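Local structure of glucose-binding protein (Thermus thermophilus HB27, 2B3F) at residues M1-S7 with V31-T37; D61-A67 with S277-P283; L194-D198 with A377-Q381; W205-G209 with V363-F367. The protein binds glucose and galactose, and probably serves as the sugar-binding component of a binding-protein-dependent transport system. All coordinates share one frame; numbering follows the deposited sequence.

In the fold
Contacts 1 and 2 belong to the same mixed sheet, with strands 2-7 and 62-66 as neighbours in it. Contact 3 sets a turn against a helix and contact 4 joins two helices. Both lie away from the sugar and adjoin through helices 354-370 and 373-387. Contact 2 is wholly buried and carries polar side chains that grip galactose. Contact 1 is partly buried. One face packs under helices; the other is mixed, with charged residues beside Ile34, Ala36 and a buried Phe6. Contact 3, also partly buried, combines a single side-chain-to-backbone bond with small apolar contacts. Contact 4 is buried and made of aromatic, aliphatic and sulfur groups.

Contact 1: M1-S7 with V31-T37; sequences MKLEIFS and VEVINAT
Leu3 and Ile5 meet Val31 and Val33 on the packed side of a parallel beta-alpha-beta unit, in which helix 15-27 joins strands 2-7 and 32-37. Six backbone hydrogen bonds run between the strands. The shortest, Ile34 N to Leu3 O, is 2.7 Å; the last, from Ser7 N to Ala36 O, is the longest. The apolar side chains close over this ladder. Ile5 has CG1 anti to its carbonyl carbon (chi1 -61°) and an extended end, which carries CD1 across to Val33 CG1 at 3.7 Å. Leu3 CB lies 3.7 Å from Val31 CG1. Tyr24 of helix 15-27 touches Leu3, and Trp295 of helix 289-299 touches both Leu3 and Ile5, so these two residues are buried.

The opposite side, with Lys2, Glu4, Glu32, Ile34 and Ala36, is looser. Glu4 CG comes only within 4.1 Å of Ala36 CB, and its carboxylate pairs with Arg53. Lys2 CB lies 4.1 Å from Ile34 CD1, while the far end of Glu32 turns away from strand 2-7. Both Lys2 and Glu32 are exposed. Phe6 is the exception on this side, buried under Ala46, Val49 and Leu50 of helix 44-55.

At the end of the strands nearest the galactose pocket, a water ties the pair together. It donates to Ile5 O and Asn35 OD1 and accepts from Ser7 OG. Ser7 OG also bonds to the backbone N of Trp9, a galactose-binding residue. The water lies 2.7 Å from Ser7 OG and 2.7 Å from Asn35 OD1.

Contact 2: D61-A67 with S277-P283; sequences DTFQVHA and SDSFGLP. With GAL (beta-D-galactopyranose), chain G.
The His66 ring has Ser277 O and the galactose at its edge, while the Phe280 ring takes an off-centre CH-pi contact from Gln64 CA and has Thr62 OG1 at its edge. The CH-pi distance from Gln64 CA to the Phe280 ring centroid is 4.3 Å. The Phe63 ring has a water over its centre and Pro283 CG beside it at an oblique approach. These groups flank an antiparallel strand pair, 62-66 with 278-280, in the large mixed sheet of this periplasmic binding protein.

Three polar side chains on this pair face the sugar. His66 NE2 donates to galactose O2 at 2.8 Å, and Glu70 holds its ND1. The carboxylate of Asp278 accepts from two sugar hydroxyls, O2 on OD1 and O3 on OD2, each at 2.6 Å. Asp278 OD1 also takes a hydrogen bond from Gln64 NE2 (3.1 Å). That donor comes from above the carboxylate plane, the two flat groups being turned 81° apart. Gln64 OE1 is bonded to Trp8 N, so both ends of the amide are held. With an alanine at Asp278, galactose O2 and O3 would probably lose their carboxylate acceptor and Gln64 NE2 its partner here.

Farther along, Thr62 OG1 donates to Gly281 O at 2.7 Å, within the carbonyl plane. Next to the His66-Asp278 pair, Val65 and Ser279 form the hydrogen-bonded pair. Ser279 OG is also hydrogen-bonded to Ser113 OG. Val65 O takes two bonds from Ser279, from N and OG, on opposite faces of the carbonyl. The OG bond is 2.8 Å.

Contact 3: L194-D198 with A377-Q381; sequences LKFTD and ANAAQ
Gln381 reaches from helix 373-387 to the type I beta turn Lys195-Asp198, which leads into helix 199-212. Asp198 is the N-cap of that helix, its OD1 bonded to Lys200 N. The Gln381 chain leaves with CG anti to the backbone N (chi1 -168°) and then bends at chi2 (61°), which turns the amide back onto the turn. OE1 accepts from Phe196 N at 2.7 Å, with the donor nearly along the C=O axis. NE2 is held by Asp385, one helical turn further on, so bonds at both ends fix the amide's rotation.

Phe196 has CG anti to its carbonyl carbon (chi1 -70°), and the ring lies against the helix. Ala380 CB sits over one face, in a CH-pi contact 4.1 Å from the ring centroid. Gln381 OE1 lies at the ring edge. Trp190 of helix 166-190 meets the Phe196 ring edge-to-face. Phe196 thus touches both helix 373-387 and helix 166-190.

Ala377 CB touches Phe196 O. Lys195 bends at chi3, and its side chain crosses that of Gln381 at about a right angle, with CE 3.3 Å from Gln381 CD. This lysine is exposed to solvent. The methyl of Thr197 closes the other end of the contact. Its CG2 lies 3.8 Å from Gln381 CB and 3.2 Å from Asn378 OD1, an oxygen that is hydrogen-bonded to Gln374 NE2.

Contact 4: W205-G209 with V363-F367; sequences WEVFG and VMEIF
Phe367 packs against Trp205 and Phe208, which both lie on one side of its ring. The three form an aromatic cluster where helix 199-212 meets helix 354-370. Trp205 CE3 sits over that face of the Phe367 ring, offset toward its rim and 3.7 Å from CG. The Phe208 and Phe367 side chains run past one another in opposing directions, their ring planes tilted by 41°. Gly209 CA meets the edge of the Phe367 ring, 3.7 Å from CZ.

Beside the cluster, Met364 bends at chi2 and chi3, which brings SD within 3.5 Å of Phe208 CE2 in an oblique Met-aromatic contact. Its methyl CE touches Trp205 CZ3. Val363 CG1 packs on Trp205 CH2 at 3.7 Å.

In the next shell, Trp173 of helix 166-190 meets Trp205 and stands edge-to-face to Phe208. Ala376 of helix 373-387 touches both Trp205 and Phe367. Replacing Phe367 by an alanine is likely to open a gap beside Trp205 CE3 and Phe208 CD2 and leave both rings freer to shift.

The helix axes here stay 12.6 Å apart, so large side chains fill the interval. The contact has no hydrogen bonds, and its hold probably comes mainly from dispersion and the burial of apolar surface.

Contact 1: M1-S7 with V31-T37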
loop_
_atom_site.group_PDB
_atom_site.type_symbol
_atom_site.label_atom_id
_atom_site.label_comp_id
_atom_site.label_asym_id
_atom_site.label_seq_id
_atom_site.Cartn_x
_atom_site.Cartn_y
_atom_site.Cartn_z
ATOM N N MET A 1 -32.726 3.118 -7.009
ATOM C CA MET A 1 -31.757 3.011 -5.886
ATOM C C MET A 1 -30.442 2.454 -6.407
ATOM O O MET A 1 -30.378 1.318 -6.895
ATOM C CB MET A 1 -32.309 2.108 -4.790
ATOM C CG MET A 1 -33.344 2.766 -3.923
ATOM S SD MET A 1 -32.621 3.431 -2.419
ATOM C CE MET A 1 -32.152 5.033 -2.997
ATOM N N LYS A 2 -29.407 3.283 -6.323
ATOM C CA LYS A 2 -28.088 2.933 -6.837
ATOM C C LYS A 2 -26.982 3.337 -5.877
ATOM O O LYS A 2 -27.158 4.192 -4.999
ATOM C CB LYS A 2 -27.862 3.601 -8.185
ATOM C CG LYS A 2 -28.842 3.143 -9.252
ATOM C CD LYS A 2 -28.618 3.844 -10.555
ATOM C CE LYS A 2 -29.662 3.403 -11.589
ATOM N NZ LYS A 2 -30.945 4.170 -11.418
ATOM N N LEU A 3 -25.832 2.683 -6.046
ATOM C CA LEU A 3 -24.615 3.047 -5.337
ATOM C C LEU A 3 -23.436 2.703 -6.239
ATOM O O LEU A 3 -23.270 1.556 -6.619
ATOM C CB LEU A 3 -24.481 2.294 -4.030
ATOM C CG LEU A 3 -23.130 2.508 -3.325
ATOM C CD1 LEU A 3 -22.994 3.915 -2.751
ATOM C CD2 LEU A 3 -22.929 1.451 -2.249
ATOM N N GLU A 4 -22.638 3.713 -6.558
ATOM C CA GLU A 4 -21.479 3.549 -7.436
ATOM C C GLU A 4 -20.203 3.650 -6.590
ATOM O O GLU A 4 -19.884 4.708 -6.067
ATOM C CB GLU A 4 -21.473 4.607 -8.526
ATOM C CG GLU A 4 -20.327 4.420 -9.501
ATOM C CD GLU A 4 -20.250 5.506 -10.532
ATOM O OE1 GLU A 4 -20.584 6.667 -10.210
ATOM O OE2 GLU A 4 -19.818 5.205 -11.667
ATOM N N ILE A 5 -19.493 2.533 -6.504
ATOM C CA ILE A 5 -18.285 2.405 -5.688
ATOM C C ILE A 5 -17.099 2.366 -6.637
ATOM O O ILE A 5 -17.014 1.468 -7.464
ATOM C CB ILE A 5 -18.269 1.105 -4.896
ATOM C CG1 ILE A 5 -19.469 1.018 -3.924
ATOM C CG2 ILE A 5 -16.979 0.983 -4.100
ATOM C CD1 ILE A 5 -19.695 -0.353 -3.386
ATOM N N PHE A 6 -16.191 3.317 -6.464
ATOM C CA PHE A 6 -15.029 3.484 -7.337
ATOM C C PHE A 6 -13.786 2.965 -6.602
ATOM O O PHE A 6 -13.534 3.307 -5.450
ATOM C CB PHE A 6 -14.918 4.961 -7.709
ATOM C CG PHE A 6 -13.858 5.287 -8.744
ATOM C CD1 PHE A 6 -14.225 5.597 -10.048
ATOM C CD2 PHE A 6 -12.513 5.360 -8.392
ATOM C CE1 PHE A 6 -13.257 5.927 -11.015
ATOM C CE2 PHE A 6 -11.548 5.714 -9.359
ATOM C CZ PHE A 6 -11.940 5.991 -10.658
ATOM N N SER A 7 -13.008 2.104 -7.254
ATOM C CA SER A 7 -11.825 1.517 -6.633
ATOM C C SER A 7 -10.910 0.959 -7.727
ATOM O O SER A 7 -11.250 1.002 -8.921
ATOM C CB SER A 7 -12.198 0.381 -5.663
ATOM O OG SER A 7 -12.486 -0.843 -6.340
ATOM N N VAL A 31 -30.874 -1.560 -3.296
ATOM C CA VAL A 31 -29.815 -0.817 -3.995
ATOM C C VAL A 31 -29.120 -1.660 -5.063
ATOM O O VAL A 31 -28.648 -2.761 -4.775
ATOM C CB VAL A 31 -28.733 -0.304 -3.008
ATOM C CG1 VAL A 31 -27.729 0.584 -3.741
ATOM C CG2 VAL A 31 -29.360 0.450 -1.845
ATOM N N GLU A 32 -29.045 -1.131 -6.286
ATOM C CA GLU A 32 -28.206 -1.706 -7.329
ATOM C C GLU A 32 -26.800 -1.117 -7.173
ATOM O O GLU A 32 -26.605 0.095 -7.272
ATOM C CB GLU A 32 -28.745 -1.404 -8.726
ATOM C CG GLU A 32 -27.797 -1.814 -9.881
ATOM C CD GLU A 32 -28.075 -3.209 -10.450
ATOM O OE1 GLU A 32 -29.264 -3.510 -10.759
ATOM O OE2 GLU A 32 -27.104 -3.999 -10.599
ATOM N N VAL A 33 -25.837 -1.996 -6.929
ATOM C CA VAL A 33 -24.456 -1.589 -6.667
ATOM C C VAL A 33 -23.622 -1.699 -7.930
ATOM O O VAL A 33 -23.510 -2.787 -8.522
ATOM C CB VAL A 33 -23.827 -2.441 -5.563
ATOM C CG1 VAL A 33 -22.390 -1.986 -5.282
ATOM C CG2 VAL A 33 -24.677 -2.377 -4.292
ATOM N N ILE A 34 -23.083 -0.556 -8.353
ATOM C CA ILE A 34 -22.201 -0.462 -9.510
ATOM C C ILE A 34 -20.763 -0.561 -8.987
ATOM O O ILE A 34 -20.302 0.305 -8.272
ATOM C CB ILE A 34 -22.417 0.833 -10.313
ATOM C CG1 ILE A 34 -23.851 0.898 -10.835
ATOM C CG2 ILE A 34 -21.486 0.900 -11.507
ATOM C CD1 ILE A 34 -24.752 1.709 -10.029
ATOM N N ASN A 35 -20.101 -1.660 -9.332
ATOM C CA ASN A 35 -18.730 -1.915 -8.927
ATOM C C ASN A 35 -17.828 -1.319 -10.002
ATOM O O ASN A 35 -17.492 -1.977 -10.980
ATOM C CB ASN A 35 -18.495 -3.408 -8.746
ATOM C CG ASN A 35 -17.104 -3.715 -8.187
ATOM O OD1 ASN A 35 -16.312 -2.807 -7.964
ATOM N ND2 ASN A 35 -16.815 -4.988 -7.956
ATOM N N ALA A 36 -17.463 -0.057 -9.809
ATOM C CA ALA A 36 -16.735 0.732 -10.813
ATOM C C ALA A 36 -15.234 0.648 -10.569
ATOM O O ALA A 36 -14.639 1.568 -10.026
ATOM C CB ALA A 36 -17.199 2.160 -10.774
ATOM N N THR A 37 -14.628 -0.465 -10.974
ATOM C CA THR A 37 -13.188 -0.639 -10.851
ATOM C C THR A 37 -12.426 -0.059 -12.050
ATOM O O THR A 37 -12.875 -0.155 -13.202
ATOM C CB THR A 37 -12.818 -2.107 -10.729
ATOM O OG1 THR A 37 -13.452 -2.837 -11.794
ATOM C CG2 THR A 37 -13.266 -2.658 -9.374
HETATM O O HOH W 1 -15.018 -0.581 -7.165
#

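Contact 2: D61-A67 with S277-P283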
loop_
_atom_site.group_PDB
_atom_site.type_symbol
_atom_site.label_atom_id
_atom_site.label_comp_id
_atom_site.label_asym_id
_atom_site.label_seq_id
_atom_site.Cartn_x
_atom_site.Cartn_y
_atom_site.Cartn_z
ATOM N N ASP A 61 -20.147 7.849 -6.113
ATOM C CA ASP A 61 -20.739 7.993 -4.776
ATOM C C ASP A 61 -19.698 7.922 -3.661
ATOM O O ASP A 61 -19.852 8.529 -2.611
ATOM C CB ASP A 61 -21.842 6.967 -4.571
ATOM C CG ASP A 61 -23.032 7.240 -5.463
ATOM O OD1 ASP A 61 -23.319 8.438 -5.688
ATOM O OD2 ASP A 61 -23.651 6.272 -5.958
ATOM N N THR A 62 -18.630 7.172 -3.912
ATOM C CA THR A 62 -17.532 7.026 -2.978
ATOM C C THR A 62 -16.362 6.445 -3.771
ATOM O O THR A 62 -16.567 5.770 -4.801
ATOM C CB THR A 62 -17.904 6.105 -1.791
ATOM O OG1 THR A 62 -16.864 6.123 -0.805
ATOM C CG2 THR A 62 -18.182 4.658 -2.250
ATOM N N PHE A 63 -15.149 6.733 -3.315
ATOM C CA PHE A 63 -13.965 6.210 -4.010
ATOM C C PHE A 63 -12.879 5.774 -3.038
ATOM O O PHE A 63 -12.665 6.369 -1.958
ATOM C CB PHE A 63 -13.429 7.198 -5.045
ATOM C CG PHE A 63 -12.989 8.521 -4.475
ATOM C CD1 PHE A 63 -11.727 8.688 -3.908
ATOM C CD2 PHE A 63 -13.824 9.628 -4.577
ATOM C CE1 PHE A 63 -11.321 9.923 -3.404
ATOM C CE2 PHE A 63 -13.423 10.863 -4.091
ATOM C CZ PHE A 63 -12.168 11.020 -3.509
ATOM N N GLN A 64 -12.209 4.698 -3.413
ATOM C CA GLN A 64 -11.055 4.224 -2.682
ATOM C C GLN A 64 -9.963 5.297 -2.670
ATOM O O GLN A 64 -9.602 5.870 -3.703
ATOM C CB GLN A 64 -10.513 2.960 -3.347
ATOM C CG GLN A 64 -9.341 2.350 -2.650
ATOM C CD GLN A 64 -8.714 1.181 -3.445
ATOM O OE1 GLN A 64 -9.264 0.755 -4.451
ATOM N NE2 GLN A 64 -7.585 0.682 -2.973
ATOM N N VAL A 65 -9.460 5.587 -1.483
ATOM C CA VAL A 65 -8.452 6.615 -1.311
ATOM C C VAL A 65 -7.587 6.302 -0.109
ATOM O O VAL A 65 -8.043 5.808 0.917
ATOM C CB VAL A 65 -9.094 8.011 -1.183
ATOM C CG1 VAL A 65 -10.052 8.071 0.001
ATOM C CG2 VAL A 65 -8.042 9.132 -1.139
ATOM N N HIS A 66 -6.306 6.586 -0.250
ATOM C CA HIS A 66 -5.382 6.330 0.810
ATOM C C HIS A 66 -5.445 7.371 1.914
ATOM O O HIS A 66 -5.396 8.567 1.659
ATOM C CB HIS A 66 -3.943 6.278 0.286
ATOM C CG HIS A 66 -3.647 5.045 -0.503
ATOM N ND1 HIS A 66 -3.084 5.088 -1.755
ATOM C CD2 HIS A 66 -3.832 3.739 -0.214
ATOM C CE1 HIS A 66 -2.920 3.856 -2.202
ATOM N NE2 HIS A 66 -3.358 3.015 -1.286
ATOM N N ALA A 67 -5.465 6.887 3.145
ATOM C CA ALA A 67 -5.381 7.791 4.300
ATOM C C ALA A 67 -4.029 8.498 4.298
ATOM O O ALA A 67 -2.988 7.880 4.027
ATOM C CB ALA A 67 -5.563 7.018 5.586
ATOM N N SER A 277 -3.385 2.743 4.417
ATOM C CA SER A 277 -4.769 2.405 4.737
ATOM C C SER A 277 -5.687 2.814 3.614
ATOM O O SER A 277 -5.673 3.963 3.187
ATOM C CB SER A 277 -5.194 3.083 6.050
ATOM O OG SER A 277 -6.563 2.825 6.307
ATOM N N ASP A 278 -6.453 1.843 3.113
ATOM C CA ASP A 278 -7.504 2.079 2.158
ATOM C C ASP A 278 -8.709 2.627 2.915
ATOM O O ASP A 278 -9.063 2.090 3.959
ATOM C CB ASP A 278 -7.871 0.779 1.448
ATOM C CG ASP A 278 -6.724 0.243 0.570
ATOM O OD1 ASP A 278 -6.237 1.045 -0.259
ATOM O OD2 ASP A 278 -6.342 -0.933 0.733
ATOM N N SER A 279 -9.296 3.689 2.387
ATOM C CA SER A 279 -10.420 4.374 3.015
ATOM C C SER A 279 -11.428 4.823 1.960
ATOM O O SER A 279 -11.119 4.879 0.765
ATOM C CB SER A 279 -9.889 5.547 3.865
ATOM O OG SER A 279 -9.499 6.658 3.099
ATOM N N PHE A 280 -12.644 5.144 2.415
ATOM C CA PHE A 280 -13.693 5.670 1.558
ATOM C C PHE A 280 -14.262 6.930 2.192
ATOM O O PHE A 280 -14.463 6.954 3.402
ATOM C CB PHE A 280 -14.818 4.655 1.386
ATOM C CG PHE A 280 -14.448 3.492 0.499
ATOM C CD1 PHE A 280 -14.646 3.558 -0.879
ATOM C CD2 PHE A 280 -13.913 2.341 1.048
ATOM C CE1 PHE A 280 -14.295 2.476 -1.702
ATOM C CE2 PHE A 280 -13.568 1.257 0.239
ATOM C CZ PHE A 280 -13.759 1.346 -1.153
ATOM N N GLY A 281 -14.548 7.928 1.362
ATOM C CA GLY A 281 -15.220 9.132 1.820
ATOM C C GLY A 281 -16.505 9.416 1.088
ATOM O O GLY A 281 -17.067 8.553 0.406
ATOM N N LEU A 282 -16.950 10.660 1.214
ATOM C CA LEU A 282 -18.216 11.097 0.665
ATOM C C LEU A 282 -17.997 12.345 -0.179
ATOM O O LEU A 282 -17.930 13.452 0.349
ATOM C CB LEU A 282 -19.205 11.370 1.801
ATOM C CG LEU A 282 -20.634 11.736 1.366
ATOM C CD1 LEU A 282 -21.264 10.587 0.606
ATOM C CD2 LEU A 282 -21.484 12.064 2.575
ATOM N N PRO A 283 -17.859 12.177 -1.503
ATOM C CA PRO A 283 -17.715 13.343 -2.375
ATOM C C PRO A 283 -18.943 14.239 -2.329
ATOM O O PRO A 283 -20.063 13.732 -2.347
ATOM C CB PRO A 283 -17.580 12.726 -3.781
ATOM C CG PRO A 283 -17.235 11.301 -3.557
ATOM C CD PRO A 283 -17.810 10.907 -2.248
HETATM C C1 GAL G . -2.418 -0.306 -2.830
HETATM C C2 GAL G . -3.801 -0.474 -2.186
HETATM C C3 GAL G . -4.132 -1.936 -1.921
HETATM C C4 GAL G . -3.932 -2.784 -3.178
HETATM C C5 GAL G . -2.550 -2.447 -3.788
HETATM C C6 GAL G . -2.214 -3.215 -5.077
HETATM O O1 GAL G . -2.157 1.031 -3.130
HETATM O O2 GAL G . -3.854 0.309 -0.982
HETATM O O3 GAL G . -5.474 -2.059 -1.475
HETATM O O4 GAL G . -4.993 -2.500 -4.050
HETATM O O5 GAL G . -2.410 -1.070 -4.041
HETATM O O6 GAL G . -2.980 -2.742 -6.145
HETATM O O HOH W 2 -13.853 8.599 -1.241
HETATM O O HOH W 3 -2.227 5.247 3.286
#

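Contact 3: L194-D198 with A377-Q381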
loop_
_atom_site.group_PDB
_atom_site.type_symbol
_atom_site.label_atom_id
_atom_site.label_comp_id
_atom_site.label_asym_id
_atom_site.label_seq_id
_atom_site.Cartn_x
_atom_site.Cartn_y
_atom_site.Cartn_z
ATOM N N LEU A 194 14.927 16.535 6.278
ATOM C CA LEU A 194 16.040 15.879 5.601
ATOM C C LEU A 194 15.828 16.026 4.103
ATOM O O LEU A 194 14.772 15.656 3.578
ATOM C CB LEU A 194 16.131 14.409 5.982
ATOM C CG LEU A 194 17.272 13.589 5.361
ATOM C CD1 LEU A 194 18.630 13.965 5.925
ATOM C CD2 LEU A 194 17.010 12.138 5.597
ATOM N N LYS A 195 16.841 16.565 3.428
ATOM C CA LYS A 195 16.812 16.710 1.984
ATOM C C LYS A 195 17.145 15.373 1.314
ATOM O O LYS A 195 17.915 14.567 1.853
ATOM C CB LYS A 195 17.794 17.794 1.525
ATOM C CG LYS A 195 17.386 19.213 1.935
ATOM C CD LYS A 195 18.171 20.304 1.184
ATOM C CE LYS A 195 17.739 20.417 -0.303
ATOM N NZ LYS A 195 18.246 21.608 -1.102
ATOM N N PHE A 196 16.551 15.161 0.138
ATOM C CA PHE A 196 16.829 13.979 -0.678
ATOM C C PHE A 196 18.279 13.948 -1.156
ATOM O O PHE A 196 18.811 12.896 -1.444
ATOM C CB PHE A 196 15.878 13.918 -1.880
ATOM C CG PHE A 196 14.453 13.612 -1.498
ATOM C CD1 PHE A 196 14.019 12.304 -1.417
ATOM C CD2 PHE A 196 13.569 14.631 -1.183
ATOM C CE1 PHE A 196 12.705 12.018 -1.052
ATOM C CE2 PHE A 196 12.265 14.344 -0.799
ATOM C CZ PHE A 196 11.848 13.045 -0.738
ATOM N N THR A 197 18.895 15.119 -1.222
ATOM C CA THR A 197 20.289 15.268 -1.615
ATOM C C THR A 197 21.272 15.108 -0.448
ATOM O O THR A 197 22.480 15.153 -0.658
ATOM C CB THR A 197 20.521 16.640 -2.253
ATOM O OG1 THR A 197 19.991 17.653 -1.391
ATOM C CG2 THR A 197 19.848 16.725 -3.601
ATOM N N ASP A 198 20.771 14.920 0.767
ATOM C CA ASP A 198 21.645 14.583 1.893
ATOM C C ASP A 198 22.339 13.256 1.615
ATOM O O ASP A 198 21.703 12.305 1.138
ATOM C CB ASP A 198 20.864 14.460 3.197
ATOM C CG ASP A 198 21.780 14.353 4.409
ATOM O OD1 ASP A 198 22.264 13.246 4.727
ATOM O OD2 ASP A 198 22.010 15.402 5.030
ATOM N N ALA A 377 18.661 11.331 -6.604
ATOM C CA ALA A 377 18.503 12.155 -5.407
ATOM C C ALA A 377 18.196 13.616 -5.757
ATOM O O ALA A 377 17.274 14.258 -5.189
ATOM C CB ALA A 377 19.738 12.060 -4.534
ATOM N N ASN A 378 18.977 14.151 -6.694
ATOM C CA ASN A 378 18.786 15.513 -7.142
ATOM C C ASN A 378 17.408 15.711 -7.760
ATOM O O ASN A 378 16.778 16.753 -7.546
ATOM C CB ASN A 378 19.854 15.907 -8.166
ATOM C CG ASN A 378 21.253 16.040 -7.556
ATOM O OD1 ASN A 378 21.415 16.040 -6.336
ATOM N ND2 ASN A 378 22.280 16.131 -8.423
ATOM N N ALA A 379 16.958 14.713 -8.524
ATOM C CA ALA A 379 15.634 14.750 -9.155
ATOM C C ALA A 379 14.507 14.764 -8.116
ATOM O O ALA A 379 13.577 15.545 -8.220
ATOM C CB ALA A 379 15.449 13.592 -10.103
ATOM N N ALA A 380 14.607 13.911 -7.103
ATOM C CA ALA A 380 13.577 13.864 -6.060
ATOM C C ALA A 380 13.547 15.185 -5.324
ATOM O O ALA A 380 12.473 15.677 -4.978
ATOM C CB ALA A 380 13.842 12.722 -5.099
ATOM N N GLN A 381 14.724 15.770 -5.082
ATOM C CA GLN A 381 14.766 17.086 -4.421
ATOM C C GLN A 381 14.122 18.197 -5.276
ATOM O O GLN A 381 13.416 19.055 -4.763
ATOM C CB GLN A 381 16.193 17.488 -4.038
ATOM C CG GLN A 381 16.253 18.708 -3.099
ATOM C CD GLN A 381 15.530 18.446 -1.785
ATOM O OE1 GLN A 381 15.796 17.441 -1.123
ATOM N NE2 GLN A 381 14.609 19.326 -1.419
#

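Contact 4: W205-G209 with V363-F367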
loop_
_atom_site.group_PDB
_atom_site.type_symbol
_atom_site.label_atom_id
_atom_site.label_comp_id
_atom_site.label_asym_id
_atom_site.label_seq_id
_atom_site.Cartn_x
_atom_site.Cartn_y
_atom_site.Cartn_z
ATOM N N TRP A 205 19.640 5.203 -2.677
ATOM C CA TRP A 205 19.699 4.867 -4.092
ATOM C C TRP A 205 20.881 3.955 -4.433
ATOM O O TRP A 205 20.763 3.108 -5.318
ATOM C CB TRP A 205 19.747 6.133 -4.944
ATOM C CG TRP A 205 18.512 6.989 -4.850
ATOM C CD1 TRP A 205 18.339 8.112 -4.091
ATOM C CD2 TRP A 205 17.300 6.821 -5.589
ATOM N NE1 TRP A 205 17.089 8.634 -4.289
ATOM C CE2 TRP A 205 16.425 7.867 -5.205
ATOM C CE3 TRP A 205 16.865 5.891 -6.525
ATOM C CZ2 TRP A 205 15.143 7.995 -5.724
ATOM C CZ3 TRP A 205 15.585 6.010 -7.038
ATOM C CH2 TRP A 205 14.736 7.062 -6.635
ATOM N N GLU A 206 22.006 4.120 -3.733
ATOM C CA GLU A 206 23.165 3.222 -3.895
ATOM C C GLU A 206 22.802 1.792 -3.541
ATOM O O GLU A 206 23.073 0.860 -4.316
ATOM C CB GLU A 206 24.335 3.662 -3.000
ATOM C CG GLU A 206 25.714 3.020 -3.287
ATOM C CD GLU A 206 25.944 1.546 -2.809
ATOM O OE1 GLU A 206 25.491 1.135 -1.697
ATOM O OE2 GLU A 206 26.641 0.805 -3.569
ATOM N N VAL A 207 22.201 1.611 -2.366
ATOM C CA VAL A 207 21.812 0.281 -1.948
ATOM C C VAL A 207 20.743 -0.241 -2.918
ATOM O O VAL A 207 20.805 -1.368 -3.365
ATOM C CB VAL A 207 21.316 0.244 -0.492
ATOM C CG1 VAL A 207 20.832 -1.167 -0.127
ATOM C CG2 VAL A 207 22.424 0.731 0.463
ATOM N N PHE A 208 19.772 0.601 -3.258
ATOM C CA PHE A 208 18.693 0.215 -4.190
ATOM C C PHE A 208 19.229 -0.323 -5.533
ATOM O O PHE A 208 18.773 -1.351 -6.035
ATOM C CB PHE A 208 17.765 1.417 -4.409
ATOM C CG PHE A 208 16.625 1.151 -5.342
ATOM C CD1 PHE A 208 15.639 0.242 -5.008
ATOM C CD2 PHE A 208 16.512 1.839 -6.538
ATOM C CE1 PHE A 208 14.583 -0.001 -5.869
ATOM C CE2 PHE A 208 15.460 1.606 -7.397
ATOM C CZ PHE A 208 14.491 0.681 -7.066
ATOM N N GLY A 209 20.209 0.368 -6.101
ATOM C CA GLY A 209 20.810 -0.084 -7.375
ATOM C C GLY A 209 21.444 -1.466 -7.312
ATOM O O GLY A 209 21.338 -2.261 -8.253
ATOM N N VAL A 363 11.203 10.026 -11.507
ATOM C CA VAL A 363 12.463 9.859 -10.814
ATOM C C VAL A 363 12.965 8.425 -10.930
ATOM O O VAL A 363 14.139 8.179 -11.222
ATOM C CB VAL A 363 12.359 10.254 -9.320
ATOM C CG1 VAL A 363 13.672 10.001 -8.601
ATOM C CG2 VAL A 363 11.953 11.702 -9.200
ATOM N N MET A 364 12.078 7.466 -10.697
ATOM C CA MET A 364 12.463 6.083 -10.762
ATOM C C MET A 364 12.908 5.709 -12.180
ATOM O O MET A 364 13.926 5.050 -12.336
ATOM C CB MET A 364 11.317 5.183 -10.264
ATOM C CG MET A 364 11.641 3.706 -10.292
ATOM S SD MET A 364 13.072 3.271 -9.276
ATOM C CE MET A 364 12.506 3.824 -7.639
ATOM N N GLU A 365 12.182 6.156 -13.201
ATOM C CA GLU A 365 12.628 5.960 -14.609
ATOM C C GLU A 365 14.061 6.435 -14.829
ATOM O O GLU A 365 14.887 5.713 -15.416
ATOM C CB GLU A 365 11.715 6.668 -15.590
ATOM C CG GLU A 365 10.380 5.988 -15.752
ATOM C CD GLU A 365 9.477 6.655 -16.774
ATOM O OE1 GLU A 365 9.561 7.899 -16.951
ATOM O OE2 GLU A 365 8.663 5.927 -17.403
ATOM N N ILE A 366 14.377 7.634 -14.348
ATOM C CA ILE A 366 15.722 8.178 -14.550
ATOM C C ILE A 366 16.794 7.462 -13.716
ATOM O O ILE A 366 17.981 7.434 -14.104
ATOM C CB ILE A 366 15.770 9.739 -14.456
ATOM C CG1 ILE A 366 15.446 10.256 -13.062
ATOM C CG2 ILE A 366 14.781 10.312 -15.437
ATOM C CD1 ILE A 366 16.607 10.372 -12.141
ATOM N N PHE A 367 16.412 6.828 -12.613
ATOM C CA PHE A 367 17.371 5.968 -11.958
ATOM C C PHE A 367 17.571 4.704 -12.806
ATOM O O PHE A 367 18.694 4.234 -12.925
ATOM C CB PHE A 367 16.997 5.578 -10.534
ATOM C CG PHE A 367 18.072 4.798 -9.856
ATOM C CD1 PHE A 367 19.261 5.422 -9.488
ATOM C CD2 PHE A 367 17.941 3.439 -9.641
ATOM C CE1 PHE A 367 20.265 4.718 -8.867
ATOM C CE2 PHE A 367 18.964 2.710 -9.046
ATOM C CZ PHE A 367 20.123 3.353 -8.648
#